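Cyanophycinase-like exopeptidase (actinobacterium SCGC AAA027-L06, PDB 6NQC) is probably a serine peptidase of family S51, related to the cyanophycinases and acting as an exopeptidase. Local coordinates at residues A[53-67]-A[113-127]. Residues are numbered along the deposited sequence; the frame is centred on the assembly and turned at random.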
ATOM      1  N   GLY A  53      -0.541  15.171 -13.784  1.00 24.26           N
ATOM      2  CA  GLY A  53      -1.685  16.061 -13.851  1.00 24.47           C
ATOM      3  C   GLY A  53      -2.724  15.934 -12.756  1.00 21.86           C
ATOM      4  O   GLY A  53      -3.830  16.473 -12.915  1.00 20.13           O
ATOM      5  N   LYS A  54      -2.437  15.212 -11.668  1.00 20.70           N
ATOM      6  CA  LYS A  54      -3.401  15.032 -10.592  1.00 22.69           C
ATOM      7  C   LYS A  54      -3.306  16.180  -9.593  1.00 18.93           C
ATOM      8  O   LYS A  54      -2.249  16.787  -9.431  1.00 17.91           O
ATOM      9  CB  LYS A  54      -3.146  13.696  -9.880  1.00 22.17           C
ATOM     10  CG  LYS A  54      -3.363  12.479 -10.743  1.00 21.92           C
ATOM     11  CD  LYS A  54      -4.829  12.292 -11.073  1.00 26.56           C
ATOM     12  CE  LYS A  54      -5.044  10.970 -11.834  1.00 16.11           C
ATOM     13  NZ  LYS A  54      -6.517  10.748 -12.017  1.00 21.26           N
ATOM     14  N   LYS A  55      -4.410  16.462  -8.922  1.00 19.89           N
ATOM     15  CA  LYS A  55      -4.390  17.448  -7.861  1.00 17.44           C
ATOM     16  C   LYS A  55      -3.295  17.120  -6.855  1.00 24.17           C
ATOM     17  O   LYS A  55      -3.140  15.951  -6.455  1.00 22.28           O
ATOM     18  CB  LYS A  55      -5.723  17.492  -7.114  1.00 27.87           C
ATOM     19  CG  LYS A  55      -6.874  18.153  -7.856  1.00 33.89           C
ATOM     20  CD  LYS A  55      -8.071  18.292  -6.909  1.00 37.94           C
ATOM     21  CE  LYS A  55      -9.407  18.243  -7.653  1.00 40.62           C
ATOM     22  NZ  LYS A  55     -10.471  19.036  -6.935  1.00 48.82           N
ATOM     23  N   PRO A  56      -2.588  18.109  -6.351  1.00 28.40           N
ATOM     24  CA  PRO A  56      -1.469  17.836  -5.415  1.00 25.95           C
ATOM     25  C   PRO A  56      -1.929  17.539  -3.988  1.00 30.87           C
ATOM     26  O   PRO A  56      -1.580  18.189  -3.033  1.00 25.77           O
ATOM     27  CB  PRO A  56      -0.679  19.157  -5.491  1.00 27.20           C
ATOM     28  CG  PRO A  56      -1.768  20.216  -5.655  1.00 22.84           C
ATOM     29  CD  PRO A  56      -2.779  19.557  -6.596  1.00 22.01           C
ATOM     30  N   ILE A  57      -2.748  16.483  -3.848  1.00 18.72           N
ATOM     31  CA  ILE A  57      -3.226  16.097  -2.518  1.00 26.03           C
ATOM     32  C   ILE A  57      -2.618  14.749  -2.106  1.00 19.17           C
ATOM     33  O   ILE A  57      -2.318  13.897  -2.943  1.00 18.43           O
ATOM     34  CB  ILE A  57      -4.772  16.028  -2.416  1.00 25.25           C
ATOM     35  CG1 ILE A  57      -5.335  15.145  -3.520  1.00 23.31           C
ATOM     36  CG2 ILE A  57      -5.396  17.439  -2.460  1.00 27.02           C
ATOM     37  CD1 ILE A  57      -6.720  14.657  -3.201  1.00 24.35           C
ATOM     38  N   PHE A  58      -2.439  14.593  -0.793  1.00 20.82           N
ATOM     39  CA  PHE A  58      -1.972  13.388  -0.102  1.00 22.48           C
ATOM     40  C   PHE A  58      -3.205  12.787   0.558  1.00 18.95           C
ATOM     41  O   PHE A  58      -3.593  13.162   1.666  1.00 14.33           O
ATOM     42  CB  PHE A  58      -0.912  13.773   0.924  1.00 19.81           C
ATOM     43  CG  PHE A  58      -0.148  12.640   1.520  1.00 20.65           C
ATOM     44  CD1 PHE A  58      -0.559  11.309   1.397  1.00 16.41           C
ATOM     45  CD2 PHE A  58       1.008  12.909   2.223  1.00 19.75           C
ATOM     46  CE1 PHE A  58       0.184  10.297   1.989  1.00 19.73           C
ATOM     47  CE2 PHE A  58       1.747  11.894   2.803  1.00 19.97           C
ATOM     48  CZ  PHE A  58       1.332  10.589   2.685  1.00 23.95           C
ATOM     49  N   LEU A  59      -3.856  11.872  -0.155  1.00 18.67           N
ATOM     50  CA  LEU A  59      -5.111  11.292   0.283  1.00 16.08           C
ATOM     51  C   LEU A  59      -4.794  10.049   1.117  1.00 15.66           C
ATOM     52  O   LEU A  59      -4.038   9.177   0.681  1.00 17.47           O
ATOM     53  CB  LEU A  59      -5.974  10.961  -0.939  1.00 18.12           C
ATOM     54  CG  LEU A  59      -7.475  10.895  -0.753  1.00 21.32           C
ATOM     55  CD1 LEU A  59      -8.227  11.082  -2.067  1.00 23.30           C
ATOM     56  CD2 LEU A  59      -7.792   9.523  -0.161  1.00 30.11           C
ATOM     57  N   GLN A  60      -5.314  10.003   2.329  1.00 18.91           N
ATOM     58  CA  GLN A  60      -4.912   9.013   3.329  1.00 16.13           C
ATOM     59  C   GLN A  60      -6.120   8.187   3.733  1.00 19.55           C
ATOM     60  O   GLN A  60      -7.168   8.733   4.081  1.00 20.06           O
ATOM     61  CB  GLN A  60      -4.284   9.699   4.536  1.00 16.80           C
ATOM     62  CG  GLN A  60      -3.056  10.454   4.139  1.00 17.87           C
ATOM     63  CD  GLN A  60      -2.552  11.390   5.205  1.00 23.85           C
ATOM     64  OE1 GLN A  60      -3.160  11.522   6.272  1.00 20.36           O
ATOM     65  NE2 GLN A  60      -1.405  12.016   4.936  1.00 21.31           N
ATOM     66  N   ILE A  61      -5.992   6.874   3.608  1.00 18.43           N
ATOM     67  CA  ILE A  61      -7.112   5.963   3.828  1.00 18.69           C
ATOM     68  C   ILE A  61      -6.743   5.007   4.955  1.00 16.50           C
ATOM     69  O   ILE A  61      -5.823   4.164   4.824  1.00 17.15           O
ATOM     70  CB  ILE A  61      -7.492   5.223   2.535  1.00 15.14           C
ATOM     71  CG1 ILE A  61      -7.918   6.241   1.477  1.00 20.03           C
ATOM     72  CG2 ILE A  61      -8.586   4.250   2.826  1.00 25.36           C
ATOM     73  CD1 ILE A  61      -8.333   5.659   0.184  1.00 21.43           C
ATOM     74  N   PRO A  62      -7.418   5.134   6.105  1.00 17.08           N
ATOM     75  CA  PRO A  62      -7.014   4.384   7.291  1.00 18.84           C
ATOM     76  C   PRO A  62      -7.913   3.196   7.562  1.00 16.96           C
ATOM     77  O   PRO A  62      -7.948   2.698   8.683  1.00 19.31           O
ATOM     78  CB  PRO A  62      -7.168   5.440   8.396  1.00 20.85           C
ATOM     79  CG  PRO A  62      -8.461   6.091   7.979  1.00 17.34           C
ATOM     80  CD  PRO A  62      -8.422   6.165   6.452  1.00 21.45           C
ATOM     81  N   THR A  63      -8.634   2.742   6.557  1.00 18.54           N
ATOM     82  CA  THR A  63      -9.626   1.704   6.759  1.00 15.18           C
ATOM     83  C   THR A  63      -9.089   0.445   7.401  1.00 16.66           C
ATOM     84  O   THR A  63      -9.836  -0.259   8.087  1.00 18.74           O
ATOM     85  CB  THR A  63     -10.247   1.346   5.386  1.00 19.75           C
ATOM     86  OG1 THR A  63     -10.649   2.562   4.759  1.00 16.44           O
ATOM     87  CG2 THR A  63     -11.432   0.405   5.538  1.00 20.50           C
ATOM     88  N   ALA A  64      -7.804   0.105   7.179  1.00 17.64           N
ATOM     89  CA  ALA A  64      -7.208  -1.031   7.867  1.00 14.77           C
ATOM     90  C   ALA A  64      -7.362  -0.908   9.375  1.00 20.00           C
ATOM     91  O   ALA A  64      -7.374  -1.931  10.055  1.00 19.72           O
ATOM     92  CB  ALA A  64      -5.727  -1.185   7.504  1.00 14.60           C
ATOM     93  N   ALA A  65      -7.495   0.317   9.900  1.00 19.02           N
ATOM     94  CA  ALA A  65      -7.620   0.541  11.325  1.00 22.07           C
ATOM     95  C   ALA A  65      -9.052   0.828  11.735  1.00 24.17           C
ATOM     96  O   ALA A  65      -9.275   1.313  12.848  1.00 26.19           O
ATOM     97  CB  ALA A  65      -6.698   1.682  11.749  1.00 24.30           C
ATOM     98  N   GLY A  66     -10.023   0.557  10.845  1.00 19.87           N
ATOM     99  CA  GLY A  66     -11.415   0.941  11.046  1.00 28.02           C
ATOM    100  C   GLY A  66     -12.117   0.306  12.233  1.00 29.30           C
ATOM    101  O   GLY A  66     -13.181   0.781  12.626  1.00 28.23           O
ATOM    102  N   ARG A  67     -11.581  -0.764  12.791  1.00 25.12           N
ATOM    103  CA  ARG A  67     -12.153  -1.326  14.012  1.00 36.20           C
ATOM    104  C   ARG A  67     -11.489  -0.777  15.269  1.00 43.55           C
ATOM    105  O   ARG A  67     -11.895  -1.140  16.375  1.00 37.02           O
ATOM    106  CB  ARG A  67     -12.067  -2.857  14.004  1.00 37.71           C
ATOM    107  CG  ARG A  67     -12.906  -3.487  12.876  1.00 35.57           C
ATOM    108  CD  ARG A  67     -13.593  -4.821  13.267  1.00 43.60           C
ATOM    109  NE  ARG A  67     -12.763  -5.973  12.923  1.00 47.76           N
ATOM    110  CZ  ARG A  67     -13.095  -6.926  12.048  1.00 48.14           C
ATOM    111  NH1 ARG A  67     -14.272  -6.901  11.419  1.00 58.19           N
ATOM    112  NH2 ARG A  67     -12.246  -7.916  11.809  1.00 54.71           N
ATOM    113  N   ASP A 113      -9.258  12.135  -8.325  1.00 18.08           N
ATOM    114  CA  ASP A 113      -8.180  13.057  -8.751  1.00 21.79           C
ATOM    115  C   ASP A 113      -7.242  13.343  -7.572  1.00 21.19           C
ATOM    116  O   ASP A 113      -7.344  14.367  -6.892  1.00 26.73           O
ATOM    117  CB  ASP A 113      -8.792  14.341  -9.324  1.00 27.04           C
ATOM    118  CG  ASP A 113      -7.764  15.277  -9.915  1.00 27.03           C
ATOM    119  OD1 ASP A 113      -6.547  15.005  -9.783  1.00 29.20           O
ATOM    120  OD2 ASP A 113      -8.198  16.289 -10.496  1.00 30.91           O
ATOM    121  N   ALA A 114      -6.293  12.435  -7.342  1.00 18.71           N
ATOM    122  CA  ALA A 114      -5.397  12.541  -6.196  1.00 17.01           C
ATOM    123  C   ALA A 114      -3.986  12.183  -6.631  1.00 19.55           C
ATOM    124  O   ALA A 114      -3.778  11.134  -7.242  1.00 20.18           O
ATOM    125  CB  ALA A 114      -5.890  11.652  -5.042  1.00 18.39           C
ATOM    126  N   ALA A 115      -3.014  13.047  -6.307  1.00 15.15           N
ATOM    127  CA  ALA A 115      -1.632  12.735  -6.660  1.00 16.15           C
ATOM    128  C   ALA A 115      -1.126  11.479  -5.941  1.00 14.48           C
ATOM    129  O   ALA A 115      -0.345  10.691  -6.508  1.00 16.25           O
ATOM    130  CB  ALA A 115      -0.702  13.889  -6.338  1.00 20.21           C
ATOM    131  N   LEU A 116      -1.536  11.294  -4.697  1.00 18.86           N
ATOM    132  CA  LEU A 116      -1.197  10.074  -3.964  1.00 17.09           C
ATOM    133  C   LEU A 116      -2.384   9.599  -3.141  1.00 16.48           C
ATOM    134  O   LEU A 116      -3.042  10.381  -2.441  1.00 15.19           O
ATOM    135  CB  LEU A 116       0.026  10.318  -3.048  1.00 16.24           C
ATOM    136  CG  LEU A 116       0.407   9.280  -1.997  1.00 15.43           C
ATOM    137  CD1 LEU A 116       0.759   7.922  -2.607  1.00 18.20           C
ATOM    138  CD2 LEU A 116       1.559   9.744  -1.153  1.00 18.06           C
ATOM    139  N   ILE A 117      -2.637   8.293  -3.211  1.00 14.97           N
ATOM    140  CA  ILE A 117      -3.589   7.624  -2.333  1.00 15.26           C
ATOM    141  C   ILE A 117      -2.792   6.607  -1.538  1.00 18.64           C
ATOM    142  O   ILE A 117      -2.020   5.839  -2.128  1.00 15.53           O
ATOM    143  CB  ILE A 117      -4.729   6.980  -3.136  1.00 17.01           C
ATOM    144  CG1 ILE A 117      -5.490   8.065  -3.893  1.00 16.56           C
ATOM    145  CG2 ILE A 117      -5.644   6.212  -2.244  1.00 17.87           C
ATOM    146  CD1 ILE A 117      -6.465   7.472  -4.911  1.00 18.87           C
ATOM    147  N   TYR A 118      -2.899   6.657  -0.201  1.00 13.73           N
ATOM    148  CA  TYR A 118      -2.080   5.864   0.719  1.00 17.26           C
ATOM    149  C   TYR A 118      -2.971   5.025   1.628  1.00 16.22           C
ATOM    150  O   TYR A 118      -3.840   5.573   2.303  1.00 15.44           O
ATOM    151  CB  TYR A 118      -1.191   6.797   1.564  1.00 14.24           C
ATOM    152  CG  TYR A 118       0.053   6.149   2.086  1.00 14.16           C
ATOM    153  CD1 TYR A 118      -0.009   5.257   3.166  1.00 17.06           C
ATOM    154  CD2 TYR A 118       1.296   6.383   1.495  1.00 17.69           C
ATOM    155  CE1 TYR A 118       1.124   4.653   3.646  1.00 16.49           C
ATOM    156  CE2 TYR A 118       2.429   5.753   1.968  1.00 22.91           C
ATOM    157  CZ  TYR A 118       2.324   4.886   3.060  1.00 17.77           C
ATOM    158  OH  TYR A 118       3.424   4.239   3.578  1.00 19.09           O
ATOM    159  N   PHE A 119      -2.778   3.688   1.620  1.00 15.69           N
ATOM    160  CA  PHE A 119      -3.407   2.815   2.609  1.00 15.34           C
ATOM    161  C   PHE A 119      -2.451   2.650   3.788  1.00 14.96           C
ATOM    162  O   PHE A 119      -1.383   2.058   3.637  1.00 14.47           O
ATOM    163  CB  PHE A 119      -3.735   1.430   2.034  1.00 15.70           C
ATOM    164  CG  PHE A 119      -4.765   1.444   0.959  1.00 16.84           C
ATOM    165  CD1 PHE A 119      -6.055   1.864   1.222  1.00 20.57           C
ATOM    166  CD2 PHE A 119      -4.454   1.005  -0.312  1.00 21.33           C
ATOM    167  CE1 PHE A 119      -7.027   1.862   0.216  1.00 20.22           C
ATOM    168  CE2 PHE A 119      -5.404   1.014  -1.323  1.00 27.13           C
ATOM    169  CZ  PHE A 119      -6.702   1.455  -1.061  1.00 19.67           C
ATOM    170  N   SER A 120      -2.823   3.148   4.966  1.00 13.82           N
ATOM    171  CA  SER A 120      -1.994   2.924   6.144  1.00 14.62           C
ATOM    172  C   SER A 120      -2.315   1.561   6.773  1.00 17.18           C
ATOM    173  O   SER A 120      -3.190   0.811   6.310  1.00 19.39           O
ATOM    174  CB  SER A 120      -2.155   4.057   7.151  1.00 16.20           C
ATOM    175  OG  SER A 120      -3.518   4.338   7.398  1.00 18.12           O
ATOM    176  N   GLY A 121      -1.556   1.237   7.817  1.00 18.01           N
ATOM    177  CA  GLY A 121      -1.544  -0.094   8.389  1.00 16.75           C
ATOM    178  C   GLY A 121      -2.739  -0.381   9.315  1.00 17.14           C
ATOM    179  O   GLY A 121      -3.553   0.484   9.643  1.00 19.75           O
ATOM    180  N   GLY A 122      -2.828  -1.644   9.705  1.00 15.25           N
ATOM    181  CA  GLY A 122      -3.890  -2.168  10.519  1.00 20.75           C
ATOM    182  C   GLY A 122      -4.141  -3.638  10.204  1.00 17.37           C
ATOM    183  O   GLY A 122      -3.222  -4.453  10.161  1.00 16.32           O
ATOM    184  N   ASP A 123      -5.397  -3.987  10.011  1.00 18.93           N
ATOM    185  CA  ASP A 123      -5.816  -5.366   9.790  1.00 18.31           C
ATOM    186  C   ASP A 123      -6.024  -5.566   8.288  1.00 17.23           C
ATOM    187  O   ASP A 123      -6.927  -4.957   7.704  1.00 14.40           O
ATOM    188  CB  ASP A 123      -7.098  -5.637  10.576  1.00 19.31           C
ATOM    189  CG  ASP A 123      -7.676  -7.028  10.332  1.00 23.52           C
ATOM    190  OD1 ASP A 123      -7.161  -7.793   9.496  1.00 21.83           O
ATOM    191  OD2 ASP A 123      -8.673  -7.317  10.990  1.00 24.98           O
ATOM    192  N   PRO A 124      -5.193  -6.368   7.620  1.00 18.84           N
ATOM    193  CA  PRO A 124      -5.347  -6.517   6.180  1.00 17.62           C
ATOM    194  C   PRO A 124      -6.630  -7.222   5.804  1.00 15.89           C
ATOM    195  O   PRO A 124      -7.188  -6.929   4.749  1.00 17.90           O
ATOM    196  CB  PRO A 124      -4.106  -7.333   5.779  1.00 15.65           C
ATOM    197  CG  PRO A 124      -3.827  -8.131   6.979  1.00 17.56           C
ATOM    198  CD  PRO A 124      -4.160  -7.276   8.167  1.00 18.57           C
ATOM    199  N   HIS A 125      -7.137  -8.123   6.645  1.00 19.55           N
ATOM    200  CA  HIS A 125      -8.390  -8.785   6.306  1.00 19.71           C
ATOM    201  C   HIS A 125      -9.541  -7.794   6.338  1.00 20.92           C
ATOM    202  O   HIS A 125     -10.397  -7.805   5.437  1.00 17.10           O
ATOM    203  CB  HIS A 125      -8.614  -9.962   7.239  1.00 18.38           C
ATOM    204  CG  HIS A 125      -7.524 -10.973   7.135  1.00 18.51           C
ATOM    205  ND1 HIS A 125      -7.466 -11.886   6.105  1.00 18.83           N
ATOM    206  CD2 HIS A 125      -6.414 -11.178   7.889  1.00 24.10           C
ATOM    207  CE1 HIS A 125      -6.385 -12.638   6.254  1.00 23.23           C
ATOM    208  NE2 HIS A 125      -5.726 -12.228   7.322  1.00 23.93           N
ATOM    209  N   TYR A 126      -9.564  -6.911   7.339  1.00 18.55           N
ATOM    210  CA  TYR A 126     -10.618  -5.907   7.401  1.00 17.09           C
ATOM    211  C   TYR A 126     -10.495  -4.911   6.248  1.00 16.29           C
ATOM    212  O   TYR A 126     -11.506  -4.515   5.656  1.00 18.23           O
ATOM    213  CB  TYR A 126     -10.589  -5.198   8.753  1.00 15.77           C
ATOM    214  CG  TYR A 126     -11.780  -4.290   8.986  1.00 19.31           C
ATOM    215  CD1 TYR A 126     -13.035  -4.811   9.240  1.00 22.12           C
ATOM    216  CD2 TYR A 126     -11.633  -2.894   8.957  1.00 13.17           C
ATOM    217  CE1 TYR A 126     -14.136  -3.994   9.454  1.00 22.00           C
ATOM    218  CE2 TYR A 126     -12.727  -2.048   9.151  1.00 17.16           C
ATOM    219  CZ  TYR A 126     -13.982  -2.612   9.402  1.00 23.93           C
ATOM    220  OH  TYR A 126     -15.085  -1.804   9.602  1.00 23.72           O
ATOM    221  N   LEU A 127      -9.261  -4.487   5.929  1.00 15.26           N
ATOM    222  CA  LEU A 127      -9.068  -3.551   4.836  1.00 17.33           C
ATOM    223  C   LEU A 127      -9.661  -4.127   3.568  1.00 15.90           C
ATOM    224  O   LEU A 127     -10.482  -3.485   2.900  1.00 18.12           O
ATOM    225  CB  LEU A 127      -7.584  -3.244   4.644  1.00 17.97           C
ATOM    226  CG  LEU A 127      -7.261  -2.320   3.445  1.00 15.45           C
ATOM    227  CD1 LEU A 127      -8.160  -1.071   3.461  1.00 17.11           C
ATOM    228  CD2 LEU A 127      -5.798  -1.928   3.435  1.00 12.63           C
TER
HETATM  229  O   HOH W   1      -5.899   1.472   5.545  1.00 14.40           O
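Two neighbouring parallel strands of the central mixed sheet, 57-61 and 116-119, meet with Phe58 to Ile61 in register with Leu116 to Phe119. Leu59 N gives to Leu116 O (2.8 Å) and Leu59 O accepts from Tyr118 N; Ile61 N gives to Tyr118 O and Ile61 O accepts from Ser120 N. On one face Leu116 CD2 sits over the Phe58 ring, a CH-pi contact 3.9 Å from its centroid, while Tyr118 CB meets the ring's edge. On the other, Ile61 CD1 reaches Ile117 CG2 at 3.7 Å and Ile61 CG2 abuts the Phe119 ring edge, all three residues packing on Ile140 of helix 135-145. Ahead of the strands, Asp113 OD1 receives Lys55 N at 2.7 Å on its syn side.

Active sites of open alpha/beta sheets commonly lie at the C-terminal ends of the parallel strands, and Gly121 here touches a probable Ser-His-Glu triad. A water bridges the loops there, donating to Ile61 O and Ser120 O and accepting from Ala64 N. Asp123 N hydrogen-bonds Ala64 O (2.9 Å), its N-H aimed straight at the oxygen but from above the carbonyl plane; Asp123 OD1 caps helix 124-131, taking weak bonds from His125 N and Tyr126 N. The Tyr126 ring lies back on segment 53-67, chi1 (-171°) setting CG anti to the backbone N: Arg67 CG sits over the centre of one face, Thr63 O at the edge, and the hydroxyl bonds Leu97 O. Tyr126 CD1 lies over one face of the Arg67 guanidinium, whose NH2 makes a long salt bridge to Asp123 OD2 (3.7 Å). With an alanine here, the guanidinium would probably be free to turn and Leu97 O left without its hydroxyl partner.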